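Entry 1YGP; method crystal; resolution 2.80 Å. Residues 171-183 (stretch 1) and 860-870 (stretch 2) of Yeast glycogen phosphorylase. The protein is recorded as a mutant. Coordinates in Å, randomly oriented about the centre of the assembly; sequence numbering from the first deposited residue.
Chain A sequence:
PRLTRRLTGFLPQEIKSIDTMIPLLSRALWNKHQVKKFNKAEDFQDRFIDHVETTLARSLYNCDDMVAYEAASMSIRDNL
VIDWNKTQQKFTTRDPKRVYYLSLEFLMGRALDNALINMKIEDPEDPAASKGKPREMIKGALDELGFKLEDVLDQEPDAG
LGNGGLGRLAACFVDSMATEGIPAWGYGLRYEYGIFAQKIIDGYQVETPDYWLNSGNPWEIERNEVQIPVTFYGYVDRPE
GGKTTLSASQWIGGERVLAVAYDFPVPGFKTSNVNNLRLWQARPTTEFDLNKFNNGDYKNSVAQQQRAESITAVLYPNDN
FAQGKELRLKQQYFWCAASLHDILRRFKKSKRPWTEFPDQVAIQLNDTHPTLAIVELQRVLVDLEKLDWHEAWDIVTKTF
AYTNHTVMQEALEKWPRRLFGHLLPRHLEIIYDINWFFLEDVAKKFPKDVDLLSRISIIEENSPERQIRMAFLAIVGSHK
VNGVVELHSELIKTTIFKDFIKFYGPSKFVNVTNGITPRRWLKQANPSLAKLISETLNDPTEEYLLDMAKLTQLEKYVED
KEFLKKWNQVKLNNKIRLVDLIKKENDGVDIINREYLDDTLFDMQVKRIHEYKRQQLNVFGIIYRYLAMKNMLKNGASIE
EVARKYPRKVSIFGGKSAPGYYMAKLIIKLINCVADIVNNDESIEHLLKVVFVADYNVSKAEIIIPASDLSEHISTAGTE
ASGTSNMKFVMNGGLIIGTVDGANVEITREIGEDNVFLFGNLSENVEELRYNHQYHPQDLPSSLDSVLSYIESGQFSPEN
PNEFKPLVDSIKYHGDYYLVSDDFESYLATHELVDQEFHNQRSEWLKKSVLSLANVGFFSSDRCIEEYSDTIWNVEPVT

Stretch 1 171-183: ACFVDSMATEGIP
Stretch 2 (860-870) SSDRCIEEYSD

The strongest polar link joins two serines. Ser861 OG donates to Ser176 OG at 2.7 Å. Ser176 OG also lies 3.1 Å from Asp862 OD1 and 3.3 Å from Cys172 O; its single proton can serve one of them, and the geometry leaves the choice open. Ser176 is m (chi1 -55°) and Ser861 is p (48°), and both CA-to-CB bonds point toward the other stretch. Asp862 is m and starts sideways, but its carboxylate comes nearer.

Glu180 (m, t, chi3 16°) brings like charge close: its OE2 is 3.5 Å from Glu866 OE2. Glu180 OE2 is also 3.0 Å from Asp862 O. Both pairs are acceptor to acceptor, so neither is a hydrogen bond.

The backbones are two helices, 171-179 and 861-870, crossing at -73° with axes 8.6 Å apart at closest approach. CA atoms pair Phe173 with Ser861 (6.1 Å), Ser176 with Asp862 (5.1 Å) and Met177 with Ile865 (6.6 Å). Ser860 is the N-cap residue of the second helix, and a wider pi-type turn occupies 868-870. The first helix is followed by a Schellman motif: Gly181 takes phi/psi 58/33, and Ile182 N bonds Met177 O at 3.1 Å. Ile182 then extends at -84/132.

Phe173 (chi1 -82°, chi2 21°) is a knob among Ser861, Cys864, Ile865 and Tyr868. Ile865 (m, m) lays CD1 over one face of the Phe173 ring, 3.9 Å from the centroid of that ring. The Tyr868 ring (chi1 -89°, chi2 -83°) meets Phe173 obliquely, planes at 71°, with CE2 to CE2 of Phe173 at 3.5 Å. Cys864 CB is 3.8 Å from Phe173 CE1.

Ile865 CG2 also packs on Met177 CG at 3.8 Å. Ile182 (m, m) sets CD1 3.4 Å from Ser869 OG. Ser869 OG (chi1 -61°) is satisfied within its own helix, donating to Ile865 O at 2.8 Å.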

ATOM      1  N   ALA A 171     -18.742 -13.332   9.995  1.00  7.45           N
ATOM      2  CA  ALA A 171     -17.713 -14.178   9.419  1.00  5.07           C
ATOM      3  C   ALA A 171     -18.190 -15.606   9.299  1.00  7.39           C
ATOM      4  O   ALA A 171     -18.191 -16.145   8.191  1.00 16.15           O
ATOM      5  CB  ALA A 171     -16.469 -14.136  10.298  1.00  2.02           C
ATOM      6  N   CYS A 172     -18.645 -16.245  10.385  1.00  6.93           N
ATOM      7  CA  CYS A 172     -19.139 -17.616  10.360  1.00  4.67           C
ATOM      8  C   CYS A 172     -20.243 -17.784   9.331  1.00  3.40           C
ATOM      9  O   CYS A 172     -20.250 -18.739   8.551  1.00  2.66           O
ATOM     10  CB  CYS A 172     -19.673 -18.010  11.736  1.00  5.09           C
ATOM     11  SG  CYS A 172     -18.375 -18.386  12.949  1.00 14.72           S
ATOM     12  N   PHE A 173     -21.163 -16.821   9.293  1.00  5.03           N
ATOM     13  CA  PHE A 173     -22.242 -16.821   8.324  1.00  7.61           C
ATOM     14  C   PHE A 173     -21.742 -16.855   6.888  1.00  9.96           C
ATOM     15  O   PHE A 173     -22.111 -17.753   6.130  1.00 10.73           O
ATOM     16  CB  PHE A 173     -23.086 -15.602   8.527  1.00  4.86           C
ATOM     17  CG  PHE A 173     -24.114 -15.745   9.627  1.00  7.14           C
ATOM     18  CD1 PHE A 173     -23.981 -16.694  10.645  1.00  9.22           C
ATOM     19  CD2 PHE A 173     -25.206 -14.883   9.611  1.00  7.99           C
ATOM     20  CE1 PHE A 173     -24.936 -16.784  11.651  1.00  4.01           C
ATOM     21  CE2 PHE A 173     -26.153 -14.982  10.621  1.00  9.99           C
ATOM     22  CZ  PHE A 173     -26.019 -15.928  11.637  1.00  3.98           C
ATOM     23  N   VAL A 174     -20.855 -15.939   6.525  1.00  7.95           N
ATOM     24  CA  VAL A 174     -20.254 -15.903   5.206  1.00  8.64           C
ATOM     25  C   VAL A 174     -19.721 -17.293   4.816  1.00  6.83           C
ATOM     26  O   VAL A 174     -20.018 -17.811   3.725  1.00  9.76           O
ATOM     27  CB  VAL A 174     -19.176 -14.770   5.271  1.00  7.88           C
ATOM     28  CG1 VAL A 174     -18.157 -14.875   4.174  1.00  3.55           C
ATOM     29  CG2 VAL A 174     -19.882 -13.439   5.062  1.00  2.00           C
ATOM     30  N   ASP A 175     -19.071 -17.983   5.744  1.00  2.49           N
ATOM     31  CA  ASP A 175     -18.592 -19.330   5.465  1.00  3.59           C
ATOM     32  C   ASP A 175     -19.754 -20.298   5.163  1.00  6.08           C
ATOM     33  O   ASP A 175     -19.764 -21.019   4.144  1.00  4.37           O
ATOM     34  CB  ASP A 175     -17.799 -19.736   6.674  1.00  2.33           C
ATOM     35  CG  ASP A 175     -17.390 -21.183   6.743  1.00 10.29           C
ATOM     36  OD1 ASP A 175     -18.245 -21.994   7.091  1.00 14.70           O
ATOM     37  OD2 ASP A 175     -16.228 -21.498   6.480  1.00 18.87           O
ATOM     38  N   SER A 176     -20.782 -20.309   6.021  1.00  3.60           N
ATOM     39  CA  SER A 176     -21.892 -21.238   5.839  1.00  9.08           C
ATOM     40  C   SER A 176     -22.707 -20.955   4.576  1.00  9.11           C
ATOM     41  O   SER A 176     -23.137 -21.893   3.886  1.00  9.92           O
ATOM     42  CB  SER A 176     -22.804 -21.192   7.050  1.00  5.11           C
ATOM     43  OG  SER A 176     -22.030 -21.439   8.217  1.00 15.36           O
ATOM     44  N   MET A 177     -22.870 -19.690   4.198  1.00  4.64           N
ATOM     45  CA  MET A 177     -23.588 -19.366   2.994  1.00  7.28           C
ATOM     46  C   MET A 177     -22.816 -19.952   1.819  1.00 11.01           C
ATOM     47  O   MET A 177     -23.421 -20.645   0.992  1.00  9.78           O
ATOM     48  CB  MET A 177     -23.723 -17.851   2.843  1.00 11.18           C
ATOM     49  CG  MET A 177     -24.935 -17.280   3.586  1.00  9.87           C
ATOM     50  SD  MET A 177     -24.976 -15.471   3.506  1.00 14.69           S
ATOM     51  CE  MET A 177     -24.352 -15.003   5.080  1.00 11.63           C
ATOM     52  N   ALA A 178     -21.478 -19.816   1.811  1.00 11.22           N
ATOM     53  CA  ALA A 178     -20.661 -20.353   0.731  1.00  6.55           C
ATOM     54  C   ALA A 178     -20.701 -21.855   0.685  1.00  5.76           C
ATOM     55  O   ALA A 178     -20.747 -22.422  -0.404  1.00  4.58           O
ATOM     56  CB  ALA A 178     -19.200 -19.960   0.872  1.00 10.90           C
ATOM     57  N   THR A 179     -20.717 -22.535   1.837  1.00  8.09           N
ATOM     58  CA  THR A 179     -20.794 -24.000   1.837  1.00 12.50           C
ATOM     59  C   THR A 179     -22.133 -24.432   1.273  1.00 14.56           C
ATOM     60  O   THR A 179     -22.219 -25.357   0.470  1.00 17.75           O
ATOM     61  CB  THR A 179     -20.633 -24.557   3.265  1.00 10.43           C
ATOM     62  OG1 THR A 179     -19.328 -24.187   3.652  1.00 18.77           O
ATOM     63  CG2 THR A 179     -20.704 -26.045   3.395  1.00  7.01           C
ATOM     64  N   GLU A 180     -23.186 -23.712   1.649  1.00 19.48           N
ATOM     65  CA  GLU A 180     -24.525 -24.048   1.214  1.00 21.55           C
ATOM     66  C   GLU A 180     -24.886 -23.607  -0.199  1.00 20.92           C
ATOM     67  O   GLU A 180     -26.019 -23.823  -0.636  1.00 23.66           O
ATOM     68  CB  GLU A 180     -25.498 -23.465   2.240  1.00 17.25           C
ATOM     69  CG  GLU A 180     -25.552 -24.454   3.386  1.00 20.98           C
ATOM     70  CD  GLU A 180     -26.508 -24.175   4.535  1.00 26.89           C
ATOM     71  OE1 GLU A 180     -27.408 -23.348   4.397  1.00 38.01           O
ATOM     72  OE2 GLU A 180     -26.356 -24.803   5.581  1.00 26.36           O
ATOM     73  N   GLY A 181     -23.970 -23.005  -0.959  1.00 19.50           N
ATOM     74  CA  GLY A 181     -24.275 -22.512  -2.295  1.00 18.18           C
ATOM     75  C   GLY A 181     -25.414 -21.493  -2.283  1.00 14.82           C
ATOM     76  O   GLY A 181     -26.223 -21.464  -3.209  1.00 15.30           O
ATOM     77  N   ILE A 182     -25.553 -20.684  -1.233  1.00 14.23           N
ATOM     78  CA  ILE A 182     -26.595 -19.661  -1.135  1.00 14.17           C
ATOM     79  C   ILE A 182     -25.974 -18.490  -1.900  1.00 15.89           C
ATOM     80  O   ILE A 182     -24.820 -18.174  -1.613  1.00 17.42           O
ATOM     81  CB  ILE A 182     -26.860 -19.266   0.367  1.00  9.34           C
ATOM     82  CG1 ILE A 182     -27.590 -20.363   1.114  1.00  7.26           C
ATOM     83  CG2 ILE A 182     -27.658 -17.983   0.425  1.00  6.21           C
ATOM     84  CD1 ILE A 182     -29.024 -20.600   0.645  1.00 11.80           C
ATOM     85  N   PRO A 183     -26.609 -17.784  -2.840  1.00 14.88           N
ATOM     86  CA  PRO A 183     -25.987 -16.663  -3.535  1.00 17.04           C
ATOM     87  C   PRO A 183     -25.884 -15.412  -2.658  1.00 15.61           C
ATOM     88  O   PRO A 183     -26.719 -14.503  -2.722  1.00 14.13           O
ATOM     89  CB  PRO A 183     -26.856 -16.507  -4.780  1.00 18.83           C
ATOM     90  CG  PRO A 183     -27.459 -17.883  -4.949  1.00 15.64           C
ATOM     91  CD  PRO A 183     -27.834 -18.180  -3.512  1.00 14.43           C
ATOM     92  N   SER A 860     -24.473 -25.089  14.902  1.00  3.76           N
ATOM     93  CA  SER A 860     -23.688 -24.938  13.699  1.00  6.63           C
ATOM     94  C   SER A 860     -24.256 -23.772  12.892  1.00  9.01           C
ATOM     95  O   SER A 860     -25.448 -23.751  12.553  1.00  7.64           O
ATOM     96  CB  SER A 860     -23.768 -26.228  12.916  1.00 11.42           C
ATOM     97  OG  SER A 860     -23.085 -26.199  11.668  1.00 17.09           O
ATOM     98  N   SER A 861     -23.436 -22.800  12.483  1.00 11.88           N
ATOM     99  CA  SER A 861     -23.901 -21.673  11.680  1.00 10.95           C
ATOM    100  C   SER A 861     -24.558 -22.109  10.370  1.00 11.76           C
ATOM    101  O   SER A 861     -25.248 -21.287   9.755  1.00  9.22           O
ATOM    102  CB  SER A 861     -22.740 -20.736  11.374  1.00  9.42           C
ATOM    103  OG  SER A 861     -21.579 -21.425  10.906  1.00  6.40           O
ATOM    104  N   ASP A 862     -24.402 -23.387   9.948  1.00 11.22           N
ATOM    105  CA  ASP A 862     -25.088 -23.908   8.764  1.00 11.81           C
ATOM    106  C   ASP A 862     -26.576 -23.996   8.999  1.00  7.60           C
ATOM    107  O   ASP A 862     -27.366 -23.629   8.125  1.00  6.73           O
ATOM    108  CB  ASP A 862     -24.607 -25.297   8.379  1.00 13.45           C
ATOM    109  CG  ASP A 862     -23.182 -25.388   7.837  1.00 18.35           C
ATOM    110  OD1 ASP A 862     -22.564 -24.378   7.471  1.00 13.41           O
ATOM    111  OD2 ASP A 862     -22.697 -26.519   7.785  1.00 23.00           O
ATOM    112  N   ARG A 863     -26.945 -24.397  10.221  1.00  6.12           N
ATOM    113  CA  ARG A 863     -28.337 -24.435  10.639  1.00  7.90           C
ATOM    114  C   ARG A 863     -28.821 -22.991  10.760  1.00 12.52           C
ATOM    115  O   ARG A 863     -29.922 -22.754  10.268  1.00 13.90           O
ATOM    116  CB  ARG A 863     -28.436 -25.175  11.969  1.00  7.15           C
ATOM    117  CG  ARG A 863     -29.788 -25.422  12.606  1.00  2.00           C
ATOM    118  CD  ARG A 863     -30.349 -24.204  13.311  1.00  5.25           C
ATOM    119  NE  ARG A 863     -29.588 -23.848  14.494  1.00  8.98           N
ATOM    120  CZ  ARG A 863     -29.471 -22.586  14.916  1.00 10.27           C
ATOM    121  NH1 ARG A 863     -30.043 -21.564  14.275  1.00  9.95           N
ATOM    122  NH2 ARG A 863     -28.784 -22.351  16.022  1.00  5.03           N
ATOM    123  N   CYS A 864     -28.107 -22.000  11.354  1.00 13.18           N
ATOM    124  CA  CYS A 864     -28.554 -20.591  11.347  1.00 12.42           C
ATOM    125  C   CYS A 864     -28.867 -20.135   9.925  1.00 16.14           C
ATOM    126  O   CYS A 864     -29.901 -19.507   9.664  1.00 20.28           O
ATOM    127  CB  CYS A 864     -27.543 -19.548  11.785  1.00  5.26           C
ATOM    128  SG  CYS A 864     -26.630 -19.758  13.321  1.00 14.45           S
ATOM    129  N   ILE A 865     -28.004 -20.471   8.960  1.00 16.41           N
ATOM    130  CA  ILE A 865     -28.216 -20.043   7.590  1.00 14.86           C
ATOM    131  C   ILE A 865     -29.373 -20.795   6.955  1.00 17.51           C
ATOM    132  O   ILE A 865     -30.071 -20.188   6.127  1.00 17.55           O
ATOM    133  CB  ILE A 865     -26.889 -20.218   6.821  1.00  8.69           C
ATOM    134  CG1 ILE A 865     -25.885 -19.247   7.429  1.00  6.53           C
ATOM    135  CG2 ILE A 865     -27.030 -19.915   5.344  1.00  4.00           C
ATOM    136  CD1 ILE A 865     -26.303 -17.763   7.436  1.00 12.09           C
ATOM    137  N   GLU A 866     -29.651 -22.048   7.342  1.00 15.95           N
ATOM    138  CA  GLU A 866     -30.833 -22.730   6.834  1.00 18.34           C
ATOM    139  C   GLU A 866     -32.086 -21.963   7.266  1.00 14.28           C
ATOM    140  O   GLU A 866     -32.937 -21.603   6.450  1.00 12.95           O
ATOM    141  CB  GLU A 866     -30.894 -24.149   7.377  1.00 26.00           C
ATOM    142  CG  GLU A 866     -29.855 -25.084   6.749  1.00 40.42           C
ATOM    143  CD  GLU A 866     -29.623 -26.455   7.411  1.00 49.02           C
ATOM    144  OE1 GLU A 866     -30.495 -26.988   8.107  1.00 51.96           O
ATOM    145  OE2 GLU A 866     -28.535 -26.999   7.217  1.00 54.41           O
ATOM    146  N   GLU A 867     -32.139 -21.567   8.533  1.00 10.01           N
ATOM    147  CA  GLU A 867     -33.304 -20.911   9.082  1.00 10.24           C
ATOM    148  C   GLU A 867     -33.521 -19.571   8.433  1.00 14.78           C
ATOM    149  O   GLU A 867     -34.647 -19.238   8.041  1.00 17.40           O
ATOM    150  CB  GLU A 867     -33.178 -20.682  10.583  1.00  9.83           C
ATOM    151  CG  GLU A 867     -32.942 -21.957  11.382  1.00 10.55           C
ATOM    152  CD  GLU A 867     -33.496 -21.883  12.786  1.00 18.55           C
ATOM    153  OE1 GLU A 867     -32.991 -21.143  13.635  1.00 25.68           O
ATOM    154  OE2 GLU A 867     -34.467 -22.585  13.031  1.00 28.41           O
ATOM    155  N   TYR A 868     -32.445 -18.802   8.269  1.00 16.71           N
ATOM    156  CA  TYR A 868     -32.551 -17.485   7.674  1.00 11.46           C
ATOM    157  C   TYR A 868     -33.029 -17.612   6.251  1.00 11.64           C
ATOM    158  O   TYR A 868     -34.001 -16.944   5.883  1.00 12.51           O
ATOM    159  CB  TYR A 868     -31.213 -16.781   7.678  1.00  9.88           C
ATOM    160  CG  TYR A 868     -30.867 -15.957   8.909  1.00  6.10           C
ATOM    161  CD1 TYR A 868     -31.342 -14.654   9.022  1.00  2.73           C
ATOM    162  CD2 TYR A 868     -30.002 -16.466   9.868  1.00  2.70           C
ATOM    163  CE1 TYR A 868     -30.941 -13.852  10.081  1.00  4.30           C
ATOM    164  CE2 TYR A 868     -29.600 -15.662  10.930  1.00  6.94           C
ATOM    165  CZ  TYR A 868     -30.062 -14.354  11.037  1.00  7.93           C
ATOM    166  OH  TYR A 868     -29.620 -13.548  12.083  1.00 12.61           O
ATOM    167  N   SER A 869     -32.422 -18.522   5.488  1.00 13.13           N
ATOM    168  CA  SER A 869     -32.803 -18.719   4.107  1.00 16.49           C
ATOM    169  C   SER A 869     -34.264 -19.094   3.998  1.00 20.92           C
ATOM    170  O   SER A 869     -34.974 -18.508   3.172  1.00 30.22           O
ATOM    171  CB  SER A 869     -31.984 -19.814   3.453  1.00 15.77           C
ATOM    172  OG  SER A 869     -30.602 -19.480   3.467  1.00 21.79           O
ATOM    173  N   ASP A 870     -34.783 -19.956   4.862  1.00 19.08           N
ATOM    174  CA  ASP A 870     -36.154 -20.365   4.715  1.00 18.39           C
ATOM    175  C   ASP A 870     -37.210 -19.465   5.317  1.00 20.56           C
ATOM    176  O   ASP A 870     -38.309 -19.423   4.755  1.00 26.00           O
ATOM    177  CB  ASP A 870     -36.287 -21.763   5.274  1.00 23.42           C
ATOM    178  CG  ASP A 870     -35.445 -22.771   4.494  1.00 30.49           C
ATOM    179  OD1 ASP A 870     -35.275 -22.602   3.274  1.00 30.90           O
ATOM    180  OD2 ASP A 870     -34.961 -23.725   5.121  1.00 30.50           O
TER